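Local coordinates for protein dTDP-4-dehydrorhamnose reductase (Yersinia enterocolitica, PDB 5U9C) that probably catalyses the NADPH-dependent reduction of dTDP-4-dehydro-beta-L-rhamnose to dTDP-beta-L-rhamnose in dTDP-L-rhamnose biosynthesis, at residues D[103-113]-D[124-135]. Residues are numbered along the deposited sequence; the frame is centred on the assembly and turned at random. Where two conformers were deposited one is given.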
loop_
_atom_site.group_PDB
_atom_site.type_symbol
_atom_site.label_atom_id
_atom_site.label_comp_id
_atom_site.label_asym_id
_atom_site.label_seq_id
_atom_site.Cartn_x
_atom_site.Cartn_y
_atom_site.Cartn_z
ATOM N N TYR D 103 -16.067 26.251 10.860
ATOM C CA TYR D 103 -14.874 25.567 11.366
ATOM C C TYR D 103 -13.777 25.655 10.318
ATOM O O TYR D 103 -13.968 25.244 9.178
ATOM C CB TYR D 103 -15.179 24.086 11.693
ATOM C CG TYR D 103 -13.996 23.256 12.173
ATOM C CD1 TYR D 103 -13.236 23.659 13.268
ATOM C CD2 TYR D 103 -13.697 22.014 11.603
ATOM C CE1 TYR D 103 -12.175 22.895 13.739
ATOM C CE2 TYR D 103 -12.639 21.238 12.077
ATOM C CZ TYR D 103 -11.893 21.685 13.149
ATOM O OH TYR D 103 -10.863 20.939 13.649
ATOM N N LEU D 104 -12.651 26.239 10.702
ATOM C CA LEU D 104 -11.501 26.331 9.818
ATOM C C LEU D 104 -10.717 25.022 9.922
ATOM O O LEU D 104 -10.176 24.701 10.974
ATOM C CB LEU D 104 -10.608 27.494 10.225
ATOM C CG LEU D 104 -9.296 27.650 9.441
ATOM C CD1 LEU D 104 -9.593 27.953 7.976
ATOM C CD2 LEU D 104 -8.451 28.741 10.069
ATOM N N SER D 105 -10.673 24.265 8.833
ATOM C CA SER D 105 -9.929 22.989 8.805
ATOM C C SER D 105 -8.697 23.122 7.906
ATOM O O SER D 105 -8.328 24.230 7.526
ATOM C CB SER D 105 -10.830 21.802 8.420
ATOM O OG SER D 105 -10.159 20.552 8.673
ATOM N N SER D 106 -8.095 21.993 7.538
ATOM C CA SER D 106 -6.811 21.994 6.839
ATOM C C SER D 106 -6.673 20.947 5.753
ATOM O O SER D 106 -7.259 19.868 5.812
ATOM C CB SER D 106 -5.720 21.714 7.895
ATOM O OG SER D 106 -4.436 21.468 7.344
ATOM N N SER D 107 -5.867 21.287 4.763
ATOM C CA SER D 107 -5.512 20.370 3.706
ATOM C C SER D 107 -4.806 19.124 4.302
ATOM O O SER D 107 -4.754 18.090 3.647
ATOM C CB SER D 107 -4.590 21.072 2.694
ATOM O OG SER D 107 -3.404 21.554 3.303
ATOM N N ASN D 108 -4.274 19.231 5.535
ATOM C CA ASN D 108 -3.600 18.095 6.204
ATOM C C ASN D 108 -4.508 16.932 6.556
ATOM O O ASN D 108 -4.026 15.941 7.082
ATOM C CB ASN D 108 -2.845 18.521 7.474
ATOM C CG ASN D 108 -1.390 18.792 7.227
ATOM O OD1 ASN D 108 -0.961 19.946 7.199
ATOM N ND2 ASN D 108 -0.605 17.715 7.044
ATOM N N VAL D 109 -5.811 17.042 6.301
ATOM C CA VAL D 109 -6.678 15.889 6.480
ATOM C C VAL D 109 -6.394 14.907 5.324
ATOM O O VAL D 109 -6.801 13.747 5.371
ATOM C CB VAL D 109 -8.181 16.232 6.562
ATOM C CG1 VAL D 109 -8.456 17.164 7.737
ATOM C CG2 VAL D 109 -8.714 16.806 5.249
ATOM N N PHE D 110 -5.711 15.388 4.287
ATOM C CA PHE D 110 -5.321 14.547 3.165
ATOM C C PHE D 110 -3.814 14.254 3.193
ATOM O O PHE D 110 -3.042 14.921 3.908
ATOM C CB PHE D 110 -5.639 15.232 1.836
ATOM C CG PHE D 110 -7.091 15.503 1.621
ATOM C CD1 PHE D 110 -7.964 14.458 1.310
ATOM C CD2 PHE D 110 -7.585 16.788 1.688
ATOM C CE1 PHE D 110 -9.310 14.696 1.093
ATOM C CE2 PHE D 110 -8.934 17.039 1.473
ATOM C CZ PHE D 110 -9.796 15.996 1.170
ATOM N N GLY D 111 -3.408 13.272 2.399
ATOM C CA GLY D 111 -2.004 12.970 2.217
ATOM C C GLY D 111 -1.631 11.519 2.167
ATOM O O GLY D 111 -0.722 11.151 1.441
ATOM N N GLY D 112 -2.340 10.688 2.929
ATOM C CA GLY D 112 -2.029 9.281 2.992
ATOM C C GLY D 112 -2.176 8.595 1.656
ATOM O O GLY D 112 -1.474 7.630 1.373
ATOM N N GLU D 113 -3.057 9.101 0.810
ATOM C CA GLU D 113 -3.238 8.473 -0.500
ATOM C C GLU D 113 -2.067 8.680 -1.444
ATOM O O GLU D 113 -1.866 7.872 -2.344
ATOM C CB GLU D 113 -4.534 8.940 -1.155
ATOM C CG GLU D 113 -4.777 8.312 -2.514
ATOM C CD GLU D 113 -6.147 8.621 -3.076
ATOM O OE1 GLU D 113 -7.012 9.166 -2.343
ATOM O OE2 GLU D 113 -6.333 8.329 -4.279
ATOM N N PRO D 124 -10.936 12.008 3.136
ATOM C CA PRO D 124 -9.749 12.307 3.945
ATOM C C PRO D 124 -9.015 11.086 4.513
ATOM O O PRO D 124 -9.640 10.160 4.997
ATOM C CB PRO D 124 -10.301 13.183 5.074
ATOM C CG PRO D 124 -11.529 13.800 4.517
ATOM C CD PRO D 124 -12.128 12.739 3.634
ATOM N N LEU D 125 -7.697 11.098 4.401
ATOM C CA LEU D 125 -6.845 10.025 4.923
ATOM C C LEU D 125 -5.582 10.742 5.370
ATOM O O LEU D 125 -4.674 10.961 4.549
ATOM C CB LEU D 125 -6.561 8.975 3.856
ATOM C CG LEU D 125 -5.595 7.848 4.243
ATOM C CD1 LEU D 125 -6.054 7.144 5.510
ATOM C CD2 LEU D 125 -5.435 6.863 3.089
ATOM N N PRO D 126 -5.525 11.161 6.650
ATOM C CA PRO D 126 -4.344 11.916 7.099
ATOM C C PRO D 126 -3.041 11.099 7.209
ATOM O O PRO D 126 -3.052 9.871 7.130
ATOM C CB PRO D 126 -4.773 12.477 8.466
ATOM C CG PRO D 126 -6.259 12.394 8.477
ATOM C CD PRO D 126 -6.595 11.181 7.661
HETATM N N MSE D 127 -1.946 11.824 7.346
HETATM C CA MSE D 127 -0.581 11.280 7.443
HETATM C C MSE D 127 0.050 11.520 8.783
HETATM O O MSE D 127 1.106 10.984 9.063
HETATM C CB MSE D 127 0.205 12.093 6.413
HETATM C CG MSE D 127 1.585 11.563 6.027
HETATM SE SE MSE D 127 1.416 10.641 4.305
HETATM C CE MSE D 127 3.246 9.915 4.346
ATOM N N ASN D 128 -0.598 12.305 9.635
ATOM C CA ASN D 128 -0.015 12.672 10.931
ATOM C C ASN D 128 -1.072 13.015 11.980
ATOM O O ASN D 128 -2.274 13.094 11.665
ATOM C CB ASN D 128 0.993 13.815 10.723
ATOM C CG ASN D 128 0.444 14.957 9.863
ATOM O OD1 ASN D 128 -0.705 15.395 10.017
ATOM N ND2 ASN D 128 1.292 15.477 8.979
ATOM N N TYR D 129 -0.642 13.194 13.231
ATOM C CA TYR D 129 -1.594 13.473 14.307
ATOM C C TYR D 129 -2.317 14.804 14.193
ATOM O O TYR D 129 -3.476 14.884 14.542
ATOM C CB TYR D 129 -0.998 13.223 15.709
ATOM C CG TYR D 129 -0.882 11.732 16.018
ATOM C CD1 TYR D 129 -2.029 10.959 16.244
ATOM C CD2 TYR D 129 0.369 11.080 16.029
ATOM C CE1 TYR D 129 -1.924 9.598 16.513
ATOM C CE2 TYR D 129 0.476 9.715 16.299
ATOM C CZ TYR D 129 -0.666 8.982 16.543
ATOM O OH TYR D 129 -0.570 7.640 16.766
ATOM N N TYR D 130 -1.648 15.828 13.656
ATOM C CA TYR D 130 -2.293 17.105 13.436
ATOM C C TYR D 130 -3.498 16.896 12.507
ATOM O O TYR D 130 -4.627 17.287 12.834
ATOM C CB TYR D 130 -1.325 18.128 12.829
ATOM C CG TYR D 130 -2.041 19.374 12.364
ATOM C CD1 TYR D 130 -2.645 20.227 13.288
ATOM C CD2 TYR D 130 -2.153 19.677 11.013
ATOM C CE1 TYR D 130 -3.344 21.342 12.883
ATOM C CE2 TYR D 130 -2.831 20.820 10.598
ATOM C CZ TYR D 130 -3.433 21.632 11.536
ATOM O OH TYR D 130 -4.112 22.757 11.156
ATOM N N GLY D 131 -3.249 16.247 11.375
ATOM C CA GLY D 131 -4.313 15.982 10.391
ATOM C C GLY D 131 -5.461 15.152 10.961
ATOM O O GLY D 131 -6.647 15.471 10.739
ATOM N N ARG D 132 -5.123 14.107 11.727
ATOM C CA ARG D 132 -6.132 13.289 12.371
ATOM C C ARG D 132 -7.004 14.126 13.323
ATOM O O ARG D 132 -8.226 13.973 13.346
ATOM C CB ARG D 132 -5.477 12.158 13.158
ATOM C CG ARG D 132 -4.802 11.112 12.291
ATOM C CD ARG D 132 -3.968 10.128 13.091
ATOM N NE ARG D 132 -3.239 9.267 12.190
ATOM C CZ ARG D 132 -1.924 9.137 12.097
ATOM N NH1 ARG D 132 -1.100 9.680 12.981
ATOM N NH2 ARG D 132 -1.430 8.310 11.177
ATOM N N SER D 133 -6.365 15.002 14.113
ATOM C CA SER D 133 -7.096 15.826 15.081
ATOM C C SER D 133 -8.051 16.808 14.412
ATOM O O SER D 133 -9.166 17.025 14.889
ATOM C CB SER D 133 -6.134 16.547 16.038
ATOM O OG SER D 133 -5.390 17.601 15.406
ATOM N N LYS D 134 -7.627 17.384 13.290
ATOM C CA LYS D 134 -8.481 18.292 12.526
ATOM C C LYS D 134 -9.658 17.546 11.890
ATOM O O LYS D 134 -10.814 18.046 11.898
ATOM C CB LYS D 134 -7.684 19.025 11.437
ATOM C CG LYS D 134 -6.604 19.989 11.949
ATOM C CD LYS D 134 -7.117 21.146 12.810
ATOM C CE LYS D 134 -8.079 22.055 12.066
ATOM N NZ LYS D 134 -8.466 23.251 12.846
ATOM N N LEU D 135 -9.375 16.357 11.354
ATOM C CA LEU D 135 -10.404 15.546 10.697
ATOM C C LEU D 135 -11.476 15.083 11.666
ATOM O O LEU D 135 -12.649 15.119 11.346
ATOM C CB LEU D 135 -9.790 14.329 10.019
ATOM C CG LEU D 135 -10.782 13.383 9.333
ATOM C CD1 LEU D 135 -11.608 14.115 8.291
ATOM C CD2 LEU D 135 -10.032 12.213 8.701
HETATM O O HOH W 1 -9.230 22.398 15.495
HETATM O O HOH W 2 -1.910 14.398 7.645
HETATM O O HOH W 3 -5.106 11.290 1.318
#
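S106 OG and N108 CG lie at the edge of the Y130 ring, S106 OG 3.7 Å from Y130 CE2; one face carries the CG methylene of its helix neighbour K134. The N108 amide plane stands steeply to that ring, 79° away. Y103 likewise offers its ring edge, where K134 O and a water lie in plane. On one face of F110 sits V109 CG2, while P124 CA comes in obliquely.

K134 bends at chi2 and chi3 (both -61°), bringing NZ to L104 O at 2.9 Å, in the carbonyl plane; the Y103-bound water also accepts from NZ. S106 OG takes the N108 backbone N in an ST turn. G131 CA approaches N108 O at 3.3 Å in a CA-H...O contact, laying the helix backbone against the 3-10 turn 107-109. G112 N bonds to L125 O (2.9 Å), and the N-cap N128 accepts from G131 N through OD1 while its ND2 bonds P255 O.

Y130 and K134 form a YxxxK motif which, with S106 at the strand end, is consistent with the Ser/Thr-Tyr-Lys set of short-chain dehydrogenases. Strand 100-106, hydrogen-bonded to strand 149-154 in the parallel Rossmann sheet, meets the start of helix 129-144, with helices 69-74 and 76-97 packing against Y130.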